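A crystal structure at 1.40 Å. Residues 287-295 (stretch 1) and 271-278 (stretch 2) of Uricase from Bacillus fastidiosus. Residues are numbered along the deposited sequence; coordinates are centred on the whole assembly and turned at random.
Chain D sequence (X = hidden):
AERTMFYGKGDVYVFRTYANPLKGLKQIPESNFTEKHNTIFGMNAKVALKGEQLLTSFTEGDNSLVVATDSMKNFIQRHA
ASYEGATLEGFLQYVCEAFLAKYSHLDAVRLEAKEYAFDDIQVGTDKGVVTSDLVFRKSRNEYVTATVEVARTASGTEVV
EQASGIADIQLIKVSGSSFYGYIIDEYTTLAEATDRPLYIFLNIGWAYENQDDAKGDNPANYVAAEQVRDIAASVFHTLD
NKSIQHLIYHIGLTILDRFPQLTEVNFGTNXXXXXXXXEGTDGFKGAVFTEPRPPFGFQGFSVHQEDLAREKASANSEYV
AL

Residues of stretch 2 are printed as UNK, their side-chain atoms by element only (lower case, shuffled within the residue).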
ATOM      1  N   ALA D 287      20.238  12.022  20.666  1.00 19.39           N
ATOM      2  CA  ALA D 287      19.644  10.692  20.650  1.00 16.80           C
ATOM      3  C   ALA D 287      19.335  10.237  19.235  1.00 14.93           C
ATOM      4  O   ALA D 287      19.041  11.045  18.358  1.00 14.56           O
ATOM      5  CB  ALA D 287      18.381  10.649  21.493  1.00 16.90           C
ATOM      6  N   VAL D 288      19.410   8.931  19.024  1.00 13.97           N
ATOM      7  CA  VAL D 288      19.038   8.329  17.748  1.00 13.72           C
ATOM      8  C   VAL D 288      18.077   7.175  17.982  1.00 13.37           C
ATOM      9  O   VAL D 288      18.316   6.322  18.834  1.00 13.01           O
ATOM     10  CB  VAL D 288      20.280   7.826  16.970  1.00 14.29           C
ATOM     11  CG1 VAL D 288      19.877   7.255  15.620  1.00 14.04           C
ATOM     12  CG2 VAL D 288      21.288   8.951  16.804  1.00 14.84           C
ATOM     13  N   PHE D 289      16.982   7.175  17.227  1.00 12.59           N
ATOM     14  CA  PHE D 289      15.945   6.162  17.328  1.00 12.74           C
ATOM     15  C   PHE D 289      15.749   5.492  15.979  1.00 12.93           C
ATOM     16  O   PHE D 289      16.286   5.947  14.970  1.00 12.29           O
ATOM     17  CB  PHE D 289      14.630   6.811  17.780  1.00 12.51           C
ATOM     18  CG  PHE D 289      14.759   7.592  19.040  1.00 12.31           C
ATOM     19  CD1 PHE D 289      14.606   6.962  20.262  1.00 12.33           C
ATOM     20  CD2 PHE D 289      15.052   8.949  19.011  1.00 13.41           C
ATOM     21  CE1 PHE D 289      14.738   7.678  21.440  1.00 13.39           C
ATOM     22  CE2 PHE D 289      15.190   9.679  20.192  1.00 13.27           C
ATOM     23  CZ  PHE D 289      15.038   9.037  21.409  1.00 13.60           C
ATOM     24  N   THR D 290      14.975   4.415  15.971  1.00 11.44           N
ATOM     25  CA  THR D 290      14.637   3.712  14.739  1.00 11.03           C
ATOM     26  C   THR D 290      13.248   3.095  14.854  1.00 10.37           C
ATOM     27  O   THR D 290      12.626   3.155  15.911  1.00 11.24           O
ATOM     28  CB  THR D 290      15.670   2.615  14.405  1.00 11.53           C
ATOM     29  OG1 THR D 290      15.449   2.140  13.070  1.00 11.12           O
ATOM     30  CG2 THR D 290      15.572   1.451  15.393  1.00 12.03           C
ATOM     31  N   GLU D 291      12.740   2.520  13.769  1.00 11.12           N
ATOM     32  CA  GLU D 291      11.423   1.881  13.833  1.00 11.97           C
ATOM     33  C   GLU D 291      11.456   0.591  14.642  1.00 12.59           C
ATOM     34  O   GLU D 291      12.445  -0.147  14.610  1.00 12.36           O
ATOM     35  CB  GLU D 291      10.861   1.595  12.435  1.00 13.46           C
ATOM     36  CG  GLU D 291      10.535   2.825  11.584  1.00 13.30           C
ATOM     37  CD  GLU D 291       9.319   3.611  12.054  1.00 12.70           C
ATOM     38  OE1 GLU D 291       8.730   4.319  11.208  1.00 14.78           O
ATOM     39  OE2 GLU D 291       8.947   3.549  13.249  1.00 14.15           O
ATOM     40  N   PRO D 292      10.363   0.306  15.362  1.00 12.60           N
ATOM     41  CA  PRO D 292      10.277  -0.922  16.158  1.00 12.57           C
ATOM     42  C   PRO D 292       9.908  -2.135  15.305  1.00 13.04           C
ATOM     43  O   PRO D 292       9.685  -2.016  14.104  1.00 13.53           O
ATOM     44  CB  PRO D 292       9.142  -0.605  17.133  1.00 13.57           C
ATOM     45  CG  PRO D 292       8.221   0.261  16.327  1.00 13.57           C
ATOM     46  CD  PRO D 292       9.155   1.138  15.501  1.00 13.08           C
ATOM     47  N   ARG D 293       9.843  -3.305  15.925  1.00 13.74           N
ATOM     48  CA  ARG D 293       9.222  -4.439  15.271  1.00 12.83           C
ATOM     49  C   ARG D 293       7.747  -4.090  15.060  1.00 12.41           C
ATOM     50  O   ARG D 293       7.240  -3.155  15.666  1.00 11.80           O
ATOM     51  CB  ARG D 293       9.373  -5.696  16.125  1.00 14.29           C
ATOM     52  CG  ARG D 293      10.803  -6.189  16.198  1.00 15.22           C
ATOM     53  CD  ARG D 293      10.896  -7.555  16.870  1.00 16.07           C
ATOM     54  NE  ARG D 293      12.257  -8.091  16.813  1.00 16.74           N
ATOM     55  CZ  ARG D 293      13.214  -7.788  17.686  1.00 20.11           C
ATOM     56  NH1 ARG D 293      12.957  -6.961  18.696  1.00 21.39           N
ATOM     57  NH2 ARG D 293      14.425  -8.319  17.552  1.00 21.13           N
ATOM     58  N   PRO D 294       7.061  -4.817  14.170  1.00 12.59           N
ATOM     59  CA  PRO D 294       5.683  -4.412  13.842  1.00 11.95           C
ATOM     60  C   PRO D 294       4.647  -4.249  14.970  1.00 11.26           C
ATOM     61  O   PRO D 294       3.801  -3.358  14.842  1.00 10.74           O
ATOM     62  CB  PRO D 294       5.226  -5.503  12.872  1.00 12.84           C
ATOM     63  CG  PRO D 294       6.504  -5.943  12.198  1.00 12.60           C
ATOM     64  CD  PRO D 294       7.527  -5.925  13.311  1.00 12.49           C
ATOM     65  N   PRO D 295       4.683  -5.087  16.026  1.00 11.50           N
ATOM     66  CA  PRO D 295       3.544  -5.033  16.953  1.00 11.27           C
ATOM     67  C   PRO D 295       3.297  -3.633  17.517  1.00 12.45           C
ATOM     68  O   PRO D 295       4.238  -2.942  17.931  1.00 12.71           O
ATOM     69  CB  PRO D 295       3.965  -5.995  18.060  1.00 12.20           C
ATOM     70  CG  PRO D 295       4.813  -6.990  17.382  1.00 13.21           C
ATOM     71  CD  PRO D 295       5.599  -6.194  16.374  1.00 12.25           C
ATOM     72  N   UNK D 271      -0.147   3.007  19.425  1.00 13.91           N
ATOM     73  CA  UNK D 271       1.159   3.414  19.923  1.00 12.97           C
ATOM     74  C   UNK D 271       2.213   3.003  18.900  1.00 12.95           C
ATOM     75  O   UNK D 271       2.407   1.806  18.643  1.00 14.36           O
ATOM     76  c   UNK D 271       2.672   3.356  21.956  1.00 14.92           C
ATOM     77  c   UNK D 271       1.458   2.751  21.270  1.00 14.16           C
ATOM     78  n   UNK D 271       2.695   3.308  23.276  1.00 17.59           N
ATOM     79  o   UNK D 271       3.570   3.874  21.299  1.00 15.14           O
ATOM     80  N   UNK D 272       2.886   3.993  18.315  1.00 11.97           N
ATOM     81  CA  UNK D 272       3.860   3.749  17.248  1.00 11.87           C
ATOM     82  C   UNK D 272       5.279   4.155  17.648  1.00 12.38           C
ATOM     83  O   UNK D 272       6.158   4.362  16.799  1.00 13.09           O
ATOM     84  n   UNK D 272       0.171   0.303  12.965  1.00 14.18           N
ATOM     85  n   UNK D 272       1.287   1.935  14.140  1.00 13.69           N
ATOM     86  c   UNK D 272       1.295   0.804  13.444  1.00 13.86           C
ATOM     87  c   UNK D 272       3.420   4.477  15.981  1.00 12.62           C
ATOM     88  c   UNK D 272       2.168   3.885  15.363  1.00 12.94           C
ATOM     89  n   UNK D 272       2.437   0.173  13.232  1.00 15.56           N
ATOM     90  c   UNK D 272       2.485   2.561  14.686  1.00 13.74           C
ATOM     91  N   UNK D 273       5.513   4.212  18.953  1.00 12.56           N
ATOM     92  CA  UNK D 273       6.757   4.745  19.504  1.00 12.45           C
ATOM     93  C   UNK D 273       8.000   4.004  19.018  1.00 12.98           C
ATOM     94  O   UNK D 273       8.022   2.777  18.972  1.00 13.61           O
ATOM     95  c   UNK D 273       7.981   5.257  21.669  1.00 14.24           C
ATOM     96  o   UNK D 273       5.611   5.591  21.452  1.00 13.56           O
ATOM     97  c   UNK D 273       6.698   4.751  21.042  1.00 13.74           C
ATOM     98  N   UNK D 274       9.020   4.774  18.654  1.00 13.08           N
ATOM     99  CA  UNK D 274      10.294   4.257  18.162  1.00 12.27           C
ATOM    100  C   UNK D 274      11.084   3.468  19.216  1.00 13.51           C
ATOM    101  O   UNK D 274      10.797   3.544  20.415  1.00 15.29           O
ATOM    102  c   UNK D 274      10.194   8.058  15.201  1.00 13.02           C
ATOM    103  c   UNK D 274      11.695   9.919  16.569  1.00 14.07           C
ATOM    104  n   UNK D 274       9.525   6.958  14.724  1.00 14.34           N
ATOM    105  c   UNK D 274      10.882   7.667  16.371  1.00 12.48           C
ATOM    106  c   UNK D 274      10.621   6.274  16.578  1.00 12.70           C
ATOM    107  c   UNK D 274      11.642   8.623  17.059  1.00 13.34           C
ATOM    108  c   UNK D 274      11.004  10.281  15.401  1.00 14.20           C
ATOM    109  c   UNK D 274      10.241   9.374  14.713  1.00 13.48           C
ATOM    110  c   UNK D 274      11.172   5.424  17.708  1.00 12.68           C
ATOM    111  c   UNK D 274       9.784   5.884  15.555  1.00 13.58           C
ATOM    112  N   UNK D 275      12.099   2.736  18.751  1.00 13.63           N
ATOM    113  CA  UNK D 275      13.079   2.092  19.621  1.00 14.01           C
ATOM    114  C   UNK D 275      14.312   2.979  19.707  1.00 13.83           C
ATOM    115  O   UNK D 275      14.688   3.636  18.733  1.00 14.00           O
ATOM    116  o   UNK D 275      11.647  -0.214  20.207  1.00 17.25           O
ATOM    117  o   UNK D 275      12.567  -1.415  18.615  1.00 15.14           O
ATOM    118  c   UNK D 275      12.498  -0.370  19.304  1.00 15.31           C
ATOM    119  c   UNK D 275      13.511   0.737  19.049  1.00 13.88           C
ATOM    120  N   UNK D 276      14.960   2.978  20.863  1.00 14.75           N
ATOM    121  CA  UNK D 276      16.229   3.675  21.031  1.00 15.82           C
ATOM    122  C   UNK D 276      17.386   2.908  20.390  1.00 16.76           C
ATOM    123  O   UNK D 276      17.479   1.681  20.519  1.00 19.25           O
ATOM    124  c   UNK D 276      16.550   3.862  22.521  1.00 18.15           C
ATOM    125  o   UNK D 276      15.504   4.620  23.137  1.00 19.73           O
ATOM    126  c   UNK D 276      17.885   4.582  22.708  1.00 18.96           C
ATOM    127  N   UNK D 277      18.276   3.626  19.707  1.00 17.24           N
ATOM    128  CA  UNK D 277      19.522   3.032  19.254  1.00 18.41           C
ATOM    129  C   UNK D 277      20.692   3.682  19.970  1.00 18.61           C
ATOM    130  O   UNK D 277      21.576   2.995  20.475  1.00 20.37           O
ATOM    131  c   UNK D 277      18.629   2.414  16.994  1.00 21.53           C
ATOM    132  c   UNK D 277      19.714   3.176  17.743  1.00 20.23           C
ATOM    133  c   UNK D 277      21.098   2.683  17.353  1.00 21.15           C
ATOM    134  N   UNK D 278      20.710   5.011  20.001  1.00 18.17           N
ATOM    135  CA  UNK D 278      21.726   5.732  20.764  1.00 18.52           C
ATOM    136  C   UNK D 278      21.047   6.624  21.792  1.00 20.13           C
ATOM    137  O   UNK D 278      20.261   7.504  21.439  1.00 19.98           O
ATOM    138  c   UNK D 278      23.248   5.769  18.751  1.00 18.54           C
ATOM    139  c   UNK D 278      22.640   6.600  19.875  1.00 18.29           C
ATOM    140  c   UNK D 278      23.739   7.229  20.716  1.00 19.04           C
TER
HETATM  141  O   HOH W   1       4.626   0.263  18.097  1.00 19.38           O
HETATM  142  O   HOH W   2       2.936  -2.513  12.417  1.00 13.21           O
HETATM  143  O   HOH W   3       6.419   3.462  14.199  1.00 14.56           O
HETATM  144  O   HOH W   4       4.581  -0.657  15.544  1.00 22.34           O
HETATM  145  O   HOH W   5      10.450  -3.161  18.801  1.00 18.67           O

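Position 271 carries two side-chain carbons, the second bearing one oxygen and one nitrogen, which is a short amide. It touches nothing on stretch 1 directly; water 1 lies 2.8 Å from the backbone O of 271 and 3.2 Å from Pro 295 O. This is Asn 271.

At 272, three carbons lead to a nitrogen and then to a carbon with two further nitrogens, a guanidinium. The chain ends near Pro 294, and the composition fits only arginine. Arg 272 NH1 lies 4.1 Å from Pro 294 O, too far for direct bonding, and water 2 bridges the gap, accepting from Arg 272 NH1 (2.9 Å) and donating to Pro 294 O (2.7 Å).

Position 273 has one carbon carrying an oxygen and a carbon, and its CA-to-CB bond points away from stretch 1; only its backbone O comes near, 3.7 Å from Pro 292 CG. The branched hydroxyl identifies Thr 273, whose N and OG1 both donate to Asn 271 OD1 (3.1 and 2.7 Å), linking the two residues locally within the stretch.

At 274, one carbon precedes fused five- and six-membered rings with eight carbons and one nitrogen, an indole that packs beside Phe 289. This is Trp 274. Trp 274 CE3 lies 3.6 Å from Phe 289 CB, and the planes of the Phe 289 ring and the indole six-membered ring meet obliquely at 35°. Glu 291 OE2 approaches the indole edge, 3.4 Å from Trp 274 CD1.

Position 275 shows two carbons, the second with two oxygens, a carboxylate close to Pro 292: Asp 275. Asp 275 OD2 lies 3.4 Å from Pro 292 CA. Water 5 donates to Asp 275 OD2 (2.8 Å) and accepts from Arg 293 N (2.9 Å).

Position 276 repeats the pattern of one carbon bearing an oxygen and a carbon. Its CA-to-CB bond points away, yet the oxygen lies near the Phe 289 ring. This is Thr 276, with OG1 3.6 Å from Phe 289 CE1.

Three carbons, branched at the first, occupy 277, where the CA-to-CB bond points toward stretch 1 and the side chain meets Thr 290. This is Val 277, whose CG2 lies 3.6 Å from Thr 290 CG2.

Position 278 has the same three branched carbons, with its CB 3.9 Å from Val 288 CB; it is Val 278.

The contact rests on an antiparallel backbone ladder. Thr 290 and Asp 275 exchange two hydrogen bonds, N to O, each 2.9 Å. At the bulge, Val 288 O accepts from both Val 277 N (2.8 Å) and Val 278 N (3.0 Å), while Val 288 N donates to Val 278 O (2.9 Å). Toward the loop residues of stretch 1, waters 2, 3 and 5 bridge polar atoms of the two stretches, alongside direct packing contacts.

Stretch 2 (271-278) NRTWDTVV
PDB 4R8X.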